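Local coordinates for lipoprotein (Clostridium difficile, PDB 4OTE) that probably binds methionine for uptake, as a member of the NlpA lipoprotein family, and can bind zinc ions, at residues V9-V14 with E18-L23; A56-H61 with K80-C85; K37-Y42 with G52-N57. All coordinates share one frame; numbering follows the deposited sequence.

Interaction 1 (V9-V14 with E18-L23); sequences VGATLV and ELLEEL. With ZN (zinc ion), chain G; ZN (zinc ion), chain H.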
# COMPACT_ATOMS: atom_id res chain seq x y z
N VAL A 9 1.20 -17.76 4.80
CA VAL A 9 0.80 -16.49 4.20
C VAL A 9 2.02 -15.64 3.91
O VAL A 9 2.86 -15.43 4.78
CB VAL A 9 -0.17 -15.71 5.12
CG1 VAL A 9 -0.73 -14.49 4.39
CG2 VAL A 9 -1.31 -16.61 5.58
N GLY A 10 2.12 -15.15 2.67
CA GLY A 10 3.16 -14.21 2.27
C GLY A 10 2.74 -12.78 2.55
O GLY A 10 1.61 -12.41 2.28
N ALA A 11 3.64 -11.97 3.11
CA ALA A 11 3.28 -10.59 3.43
C ALA A 11 4.49 -9.68 3.54
O ALA A 11 5.58 -10.12 3.93
CB ALA A 11 2.49 -10.54 4.72
N THR A 12 4.29 -8.42 3.19
CA THR A 12 5.23 -7.37 3.55
C THR A 12 5.10 -7.14 5.06
O THR A 12 4.01 -7.30 5.62
CB THR A 12 4.93 -6.07 2.79
OG1 THR A 12 3.52 -5.83 2.80
CG2 THR A 12 5.40 -6.20 1.35
N LEU A 13 6.20 -6.79 5.72
CA LEU A 13 6.19 -6.66 7.18
C LEU A 13 5.11 -5.70 7.66
O LEU A 13 4.32 -6.03 8.55
CB LEU A 13 7.55 -6.21 7.70
CG LEU A 13 7.70 -6.16 9.23
CD1 LEU A 13 7.35 -7.49 9.88
CD2 LEU A 13 9.10 -5.72 9.61
N VAL A 14 5.07 -4.51 7.06
CA VAL A 14 4.16 -3.46 7.50
C VAL A 14 3.08 -3.20 6.45
O VAL A 14 3.41 -2.93 5.29
CB VAL A 14 4.92 -2.15 7.78
CG1 VAL A 14 3.95 -1.02 8.13
CG2 VAL A 14 5.93 -2.36 8.90
N GLU A 18 3.17 -8.02 10.45
CA GLU A 18 3.12 -7.86 11.90
C GLU A 18 1.70 -8.08 12.44
O GLU A 18 1.53 -8.59 13.55
CB GLU A 18 3.68 -6.49 12.30
CG GLU A 18 3.49 -6.06 13.75
CD GLU A 18 4.03 -7.03 14.79
OE1 GLU A 18 4.83 -7.93 14.45
OE2 GLU A 18 3.66 -6.89 15.98
N LEU A 19 0.68 -7.71 11.65
CA LEU A 19 -0.71 -8.00 12.01
C LEU A 19 -0.94 -9.52 12.08
O LEU A 19 -1.47 -10.02 13.07
CB LEU A 19 -1.68 -7.36 11.02
CG LEU A 19 -3.16 -7.75 11.12
CD1 LEU A 19 -3.72 -7.46 12.51
CD2 LEU A 19 -3.98 -7.03 10.06
N LEU A 20 -0.53 -10.23 11.04
CA LEU A 20 -0.63 -11.69 11.02
C LEU A 20 0.10 -12.34 12.20
O LEU A 20 -0.43 -13.26 12.83
CB LEU A 20 -0.11 -12.27 9.70
CG LEU A 20 -0.99 -12.06 8.46
CD1 LEU A 20 -0.19 -12.30 7.19
CD2 LEU A 20 -2.22 -12.96 8.51
N GLU A 21 1.30 -11.85 12.51
CA GLU A 21 2.10 -12.39 13.62
C GLU A 21 1.35 -12.28 14.94
O GLU A 21 1.33 -13.22 15.73
CB GLU A 21 3.45 -11.68 13.75
CG GLU A 21 4.46 -11.97 12.64
CD GLU A 21 5.07 -13.36 12.69
OE1 GLU A 21 4.74 -14.14 13.61
OE2 GLU A 21 5.91 -13.67 11.81
N GLU A 22 0.73 -11.13 15.17
CA GLU A 22 -0.03 -10.90 16.40
C GLU A 22 -1.36 -11.65 16.43
O GLU A 22 -1.97 -11.77 17.48
CB GLU A 22 -0.25 -9.40 16.63
CG GLU A 22 1.03 -8.63 16.90
CD GLU A 22 1.68 -8.97 18.24
OE1 GLU A 22 0.99 -9.53 19.11
OE2 GLU A 22 2.88 -8.67 18.43
N LEU A 23 -1.81 -12.15 15.28
CA LEU A 23 -3.03 -12.95 15.19
C LEU A 23 -2.79 -14.46 15.25
O LEU A 23 -3.74 -15.24 15.19
CB LEU A 23 -3.79 -12.60 13.90
CG LEU A 23 -4.47 -11.24 13.89
CD1 LEU A 23 -4.91 -10.88 12.48
CD2 LEU A 23 -5.66 -11.21 14.84
ZN ZN G . 4.46 -8.37 17.19
ZN ZN H . 6.88 -15.41 12.18
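The first strand of the chain, residues 6-12, runs straight into helix 13-22, and Val9, Ala11 and Leu13 meet Glu18 and Leu20 across this strand-to-helix corner. The apolar part rests on one methyl group. Leu20 CD1 lies 3.6 Å from Val9 CG1 and 4.0 Å from Ala11 CB. Both strand residues point their CB toward the helix. The side chains of Val9 and Leu20 cross at about a right angle. A chi1 of -172° puts Val9 CG1 anti to the backbone N, facing Leu20. Leu216 of helix 211-220 also packs on Val9, and Val36 of the neighbouring strand on Leu20.

In the first turns of the helix, Glu18 N donates to Leu13 O at 3.0 Å, in the carbonyl plane. The carboxylate of Glu18 turns away from the strand. Its OE2 binds a zinc ion at 2.1 Å, and Glu22 OE2 binds the same ion at 2.0 Å. Lys232 also holds Glu18 OE2. Glu21 OE2 binds a second zinc ion. Each ion has one more ligand from elsewhere. Glu18 and Glu22 form the i, i+4 carboxylate pair of a surface metal site on the first beta-alpha unit of a periplasmic binding protein fold.

Interaction 2 (A56-H61 with K80-C85); sequences ANLFQH and KKLYVC. With MSE (selenomethionine), chain C; ACT (acetate ion), chain S.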
# COMPACT_ATOMS: atom_id res chain seq x y z
N ALA A 56 -1.90 -17.78 0.68
CA ALA A 56 -2.46 -16.46 0.50
C ALA A 56 -1.37 -15.40 0.67
O ALA A 56 -0.26 -15.71 1.11
CB ALA A 56 -3.58 -16.22 1.50
N ASN A 57 -1.68 -14.16 0.31
CA ASN A 57 -0.79 -13.06 0.65
C ASN A 57 -1.55 -11.83 1.14
O ASN A 57 -2.75 -11.67 0.87
CB ASN A 57 0.20 -12.74 -0.50
CG ASN A 57 -0.48 -12.20 -1.76
OD1 ASN A 57 -1.37 -11.35 -1.70
ND2 ASN A 57 -0.01 -12.66 -2.92
N LEU A 58 -0.85 -10.99 1.90
CA LEU A 58 -1.42 -9.78 2.47
C LEU A 58 -0.48 -8.59 2.25
O LEU A 58 0.41 -8.33 3.06
CB LEU A 58 -1.69 -9.98 3.96
CG LEU A 58 -2.39 -8.83 4.69
CD1 LEU A 58 -3.71 -8.47 4.02
CD2 LEU A 58 -2.62 -9.18 6.15
N PHE A 59 -0.66 -7.90 1.13
CA PHE A 59 0.18 -6.74 0.80
C PHE A 59 -0.46 -5.73 -0.16
O PHE A 59 -0.01 -4.58 -0.22
CB PHE A 59 1.53 -7.21 0.22
CG PHE A 59 1.47 -7.61 -1.22
CD1 PHE A 59 0.89 -8.82 -1.60
CD2 PHE A 59 1.99 -6.79 -2.21
CE1 PHE A 59 0.83 -9.18 -2.94
CE2 PHE A 59 1.93 -7.15 -3.55
CZ PHE A 59 1.35 -8.35 -3.91
N GLN A 60 -1.49 -6.14 -0.91
CA GLN A 60 -2.01 -5.34 -2.02
C GLN A 60 -3.49 -4.99 -1.88
O GLN A 60 -4.20 -5.57 -1.07
CB GLN A 60 -1.81 -6.10 -3.33
CG GLN A 60 -2.79 -7.24 -3.54
CD GLN A 60 -2.29 -8.27 -4.52
OE1 GLN A 60 -2.01 -7.94 -5.68
NE2 GLN A 60 -2.17 -9.52 -4.08
N HIS A 61 -3.93 -4.04 -2.71
CA HIS A 61 -5.35 -3.76 -2.90
C HIS A 61 -5.83 -4.37 -4.22
O HIS A 61 -5.02 -4.84 -5.03
CB HIS A 61 -5.66 -2.25 -2.80
CG HIS A 61 -4.72 -1.37 -3.56
ND1 HIS A 61 -4.56 -1.45 -4.93
CD2 HIS A 61 -3.92 -0.35 -3.15
CE1 HIS A 61 -3.69 -0.54 -5.33
NE2 HIS A 61 -3.28 0.14 -4.27
N LYS A 80 -12.02 -9.98 1.16
CA LYS A 80 -12.70 -8.84 1.80
C LYS A 80 -11.73 -7.68 2.07
O LYS A 80 -10.56 -7.90 2.38
CB LYS A 80 -13.32 -9.28 3.13
CG LYS A 80 -14.40 -10.35 2.99
CD LYS A 80 -14.89 -10.83 4.35
CE LYS A 80 -16.02 -11.83 4.19
NZ LYS A 80 -16.35 -12.51 5.48
N LYS A 81 -12.24 -6.45 1.96
CA LYS A 81 -11.47 -5.25 2.29
C LYS A 81 -11.10 -5.24 3.77
O LYS A 81 -11.96 -5.49 4.62
CB LYS A 81 -12.28 -3.99 1.98
CG LYS A 81 -12.66 -3.78 0.52
CD LYS A 81 -13.41 -2.46 0.39
CE LYS A 81 -14.15 -2.32 -0.94
NZ LYS A 81 -13.33 -2.66 -2.13
N LEU A 82 -9.84 -4.94 4.10
CA LEU A 82 -9.38 -5.00 5.49
C LEU A 82 -9.02 -3.63 6.05
O LEU A 82 -9.53 -3.22 7.09
CB LEU A 82 -8.18 -5.93 5.62
CG LEU A 82 -8.42 -7.35 5.11
CD1 LEU A 82 -7.16 -8.18 5.25
CD2 LEU A 82 -9.58 -8.01 5.85
N TYR A 83 -8.14 -2.92 5.35
CA TYR A 83 -7.68 -1.61 5.80
C TYR A 83 -7.08 -0.81 4.66
O TYR A 83 -6.55 -1.38 3.69
CB TYR A 83 -6.64 -1.78 6.91
CG TYR A 83 -5.55 -2.78 6.58
CD1 TYR A 83 -4.48 -2.43 5.76
CD2 TYR A 83 -5.59 -4.07 7.10
CE1 TYR A 83 -3.49 -3.35 5.45
CE2 TYR A 83 -4.60 -4.99 6.80
CZ TYR A 83 -3.55 -4.63 5.98
OH TYR A 83 -2.57 -5.56 5.68
N VAL A 84 -7.17 0.51 4.77
CA VAL A 84 -6.60 1.43 3.80
C VAL A 84 -5.28 1.98 4.35
O VAL A 84 -5.14 2.16 5.56
CB VAL A 84 -7.54 2.60 3.51
CG1 VAL A 84 -7.08 3.35 2.27
CG2 VAL A 84 -8.97 2.11 3.32
N CYS A 85 -4.34 2.23 3.45
CA CYS A 85 -3.05 2.80 3.79
C CYS A 85 -2.85 4.03 2.91
O CYS A 85 -2.15 3.96 1.90
CB CYS A 85 -1.93 1.78 3.54
SG CYS A 85 -2.07 0.23 4.48
N MSE C . 0.17 -0.67 1.25
CA MSE C . 0.17 -0.21 -0.17
C MSE C . -0.84 0.88 -0.33
O MSE C . -2.02 0.69 -0.01
OXT MSE C . -0.49 1.97 -0.78
CB MSE C . -0.15 -1.32 -1.17
CG MSE C . 0.02 -0.85 -2.62
SE MSE C . -0.58 -2.25 -3.88
CE MSE C . 0.91 -3.49 -3.60
C ACT S . -1.90 3.27 -2.68
O ACT S . -1.06 3.86 -1.96
OXT ACT S . -1.59 2.33 -3.44
CH3 ACT S . -3.32 3.70 -2.61
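Leu58 packs against Leu82 and Tyr83, and all three are buried. Its CG lies 3.4 Å from Tyr83 OH, and its CD1 is 3.7 Å from Leu82 CD1. The Leu58 and Tyr83 side chains approach from opposite directions, and the phenol oxygen lies nearest the branch carbon CG. With the Leu58 chain trans about its first bond (chi1 -176°), CD1 heads for Leu82, while Tyr83 OH sits against CG and both methyls. Leu20 of helix 13-22 packs on Leu58, and Leu19 and Pro15 of the same helix pack on Tyr83.

The two segments are joined through strand 199-204, which pairs antiparallel with both, and a classic beta bulge sets Leu82 and Tyr83 opposite its Asn199.

Past Leu58 the strand breaks at Phe59 and the chain enters the selenomethionine pocket. Phe59 O comes within 3.4 Å of the ligand CB. The selenium lies over one face of the His61 ring, displaced from the ring centre and 3.6 Å from NE2. At the ring edge, His61 NE2 donates to OXT of an acetate, probably from the crystallisation liquor, at 2.9 Å. Gln60 CB covers the centre of one Phe59 face. Asn46 OD1 accepts from both Asn57 ND2 and Gln60 NE2, which ties these side chains to helix 44-51.

Interaction 3 (K37-Y42 with G52-N57); sequences KNFDDY and GEIDAN. With ZN (zinc ion), chain F; MSE (selenomethionine), chain C; ACT (acetate ion), chain R.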
# COMPACT_ATOMS: atom_id res chain seq x y z
N LYS A 37 5.50 -15.76 5.63
CA LYS A 37 6.67 -15.62 4.77
C LYS A 37 6.82 -14.15 4.41
O LYS A 37 5.92 -13.55 3.81
CB LYS A 37 6.50 -16.48 3.53
CG LYS A 37 7.71 -16.51 2.61
CD LYS A 37 7.43 -17.33 1.35
CE LYS A 37 7.43 -18.82 1.62
NZ LYS A 37 8.73 -19.29 2.18
N ASN A 38 7.96 -13.57 4.78
CA ASN A 38 8.22 -12.15 4.57
C ASN A 38 8.65 -11.85 3.13
O ASN A 38 9.52 -12.53 2.59
CB ASN A 38 9.29 -11.67 5.55
CG ASN A 38 9.58 -10.18 5.44
OD1 ASN A 38 8.66 -9.36 5.48
ND2 ASN A 38 10.85 -9.83 5.32
N PHE A 39 8.04 -10.85 2.52
CA PHE A 39 8.48 -10.33 1.22
C PHE A 39 8.79 -8.84 1.34
O PHE A 39 8.20 -8.16 2.17
CB PHE A 39 7.41 -10.57 0.16
CG PHE A 39 7.26 -12.01 -0.23
CD1 PHE A 39 8.09 -12.56 -1.20
CD2 PHE A 39 6.32 -12.82 0.38
CE1 PHE A 39 7.97 -13.89 -1.56
CE2 PHE A 39 6.19 -14.15 0.03
CZ PHE A 39 7.02 -14.69 -0.94
N ASP A 40 9.71 -8.35 0.52
CA ASP A 40 10.15 -6.95 0.60
C ASP A 40 9.79 -6.13 -0.64
O ASP A 40 10.21 -4.98 -0.78
CB ASP A 40 11.66 -6.87 0.88
CG ASP A 40 12.50 -7.57 -0.18
OD1 ASP A 40 12.10 -7.58 -1.36
OD2 ASP A 40 13.57 -8.10 0.17
N ASP A 41 9.00 -6.73 -1.53
CA ASP A 41 8.61 -6.08 -2.77
C ASP A 41 7.20 -6.50 -3.18
O ASP A 41 6.64 -7.45 -2.63
CB ASP A 41 9.62 -6.41 -3.87
CG ASP A 41 9.58 -7.86 -4.28
OD1 ASP A 41 8.68 -8.24 -5.05
OD2 ASP A 41 10.46 -8.63 -3.83
N TYR A 42 6.65 -5.79 -4.17
CA TYR A 42 5.27 -5.99 -4.60
C TYR A 42 5.09 -7.01 -5.74
O TYR A 42 3.97 -7.26 -6.17
CB TYR A 42 4.66 -4.65 -5.04
CG TYR A 42 4.45 -3.61 -3.95
CD1 TYR A 42 4.31 -3.97 -2.61
CD2 TYR A 42 4.32 -2.26 -4.28
CE1 TYR A 42 4.10 -3.01 -1.63
CE2 TYR A 42 4.10 -1.30 -3.31
CZ TYR A 42 3.99 -1.68 -1.99
OH TYR A 42 3.77 -0.72 -1.03
N GLY A 52 1.88 -21.68 -5.95
CA GLY A 52 1.40 -22.63 -4.94
C GLY A 52 2.28 -22.71 -3.70
O GLY A 52 2.07 -23.58 -2.85
N GLU A 53 3.26 -21.82 -3.59
CA GLU A 53 4.19 -21.84 -2.45
C GLU A 53 3.51 -21.36 -1.16
O GLU A 53 3.84 -21.82 -0.08
CB GLU A 53 5.41 -20.97 -2.74
CG GLU A 53 6.53 -21.17 -1.73
CD GLU A 53 7.71 -20.24 -1.93
OE1 GLU A 53 7.65 -19.30 -2.74
OE2 GLU A 53 8.73 -20.45 -1.23
N ILE A 54 2.57 -20.43 -1.30
CA ILE A 54 1.85 -19.86 -0.16
C ILE A 54 0.35 -19.99 -0.40
O ILE A 54 -0.10 -20.03 -1.54
CB ILE A 54 2.23 -18.37 0.07
CG1 ILE A 54 1.85 -17.50 -1.14
CG2 ILE A 54 3.72 -18.25 0.37
CD1 ILE A 54 2.29 -16.06 -1.04
N ASP A 55 -0.41 -20.07 0.69
CA ASP A 55 -1.87 -20.21 0.62
C ASP A 55 -2.55 -18.88 0.30
O ASP A 55 -3.63 -18.85 -0.28
CB ASP A 55 -2.42 -20.73 1.94
CG ASP A 55 -1.94 -22.13 2.25
OD1 ASP A 55 -2.23 -23.04 1.45
OD2 ASP A 55 -1.28 -22.32 3.29
N ALA A 56 -1.90 -17.78 0.68
CA ALA A 56 -2.46 -16.46 0.50
C ALA A 56 -1.37 -15.40 0.67
O ALA A 56 -0.26 -15.71 1.11
CB ALA A 56 -3.58 -16.22 1.50
N ASN A 57 -1.68 -14.16 0.31
CA ASN A 57 -0.79 -13.06 0.65
C ASN A 57 -1.55 -11.83 1.14
O ASN A 57 -2.75 -11.67 0.87
CB ASN A 57 0.20 -12.74 -0.50
CG ASN A 57 -0.48 -12.20 -1.76
OD1 ASN A 57 -1.37 -11.35 -1.70
ND2 ASN A 57 -0.01 -12.66 -2.92
ZN ZN F . 12.12 -8.81 -2.88
N MSE C . 0.17 -0.67 1.25
CA MSE C . 0.17 -0.21 -0.17
C MSE C . -0.84 0.88 -0.33
O MSE C . -2.02 0.69 -0.01
OXT MSE C . -0.49 1.97 -0.78
CB MSE C . -0.15 -1.32 -1.17
CG MSE C . 0.02 -0.85 -2.62
SE MSE C . -0.58 -2.25 -3.88
CE MSE C . 0.91 -3.49 -3.60
C ACT R . 11.90 -11.04 -1.20
O ACT R . 12.66 -10.62 -2.10
OXT ACT R . 10.80 -10.49 -0.99
CH3 ACT R . 12.31 -12.23 -0.38
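Lys37 leaves its strand with CG opposite the backbone N (chi1 -175°) and then bends at its third and fourth torsions, which swings the amine across the end of Glu53. The Glu53 chain is extended (chi2 -175°) and reaches out to meet it at about a right angle. Lys37 NZ and Glu53 OE2 are 3.6 Å apart, a long salt bridge. The methylene comes just as near, with Lys37 CE 3.5 Å from Glu53 OE2. Lower down, Lys37 CD packs on Ile54 CG2 at 3.9 Å. The Phe39 ring approaches more loosely: Phe39 CE2 is 4.5 Å from Ile54 CD1. Leu44 and Pro45 also touch Phe39, and Val8 touches Ile54.

The segments flank helix 44-51 in a beta-alpha-beta crossover. Strands 33-39 and 56-58 both run parallel to strand 6-12, which lies between them. Gly52, with positive phi, is the C-prime residue of the Schellman motif that ends this helix. At its other end, Asp41 OD1 accepts from the backbone N atoms of Ile43 and Leu44.

The other oxygen of Asp41, OD2, binds a zinc ion at 1.9 Å. Asp40 OD1 and an acetate oxygen bind the same ion; the acetate is probably from the crystallisation liquor. Its second oxygen, OXT, accepts from Asp40 N at 2.8 Å, so the anion is held by both metal and backbone. Next, Tyr42 lays one ring face against the selenomethionine methyl. CE sits over the ring centre, 3.6 Å from Tyr42 CG. The Tyr42 hydroxyl hydrogen-bonds to Asp172 OD2, and Tyr175 meets the ring edge-to-face.

All three contacts reach one mixed sheet. Strand 6-12, used by interaction 1, lies between strand 33-39 of interaction 3 and strand 56-58, which interactions 2 and 3 share. Backbone bonds join them: Gly10 pairs with Ala56 and Leu58 on one side, and Val9 and Ala11 pair with Lys37 on the other. Along the chain, interaction 1 closes before the others open, and interaction 2 begins on the segment where interaction 3 ends. Their centres lie about 10 to 13 Å apart. Interactions 2 and 3 both touch the selenomethionine, while interactions 1 and 3 carry zinc ions. The ligand pocket and these zinc sites thus lie around the same sheet; a link in function is not established.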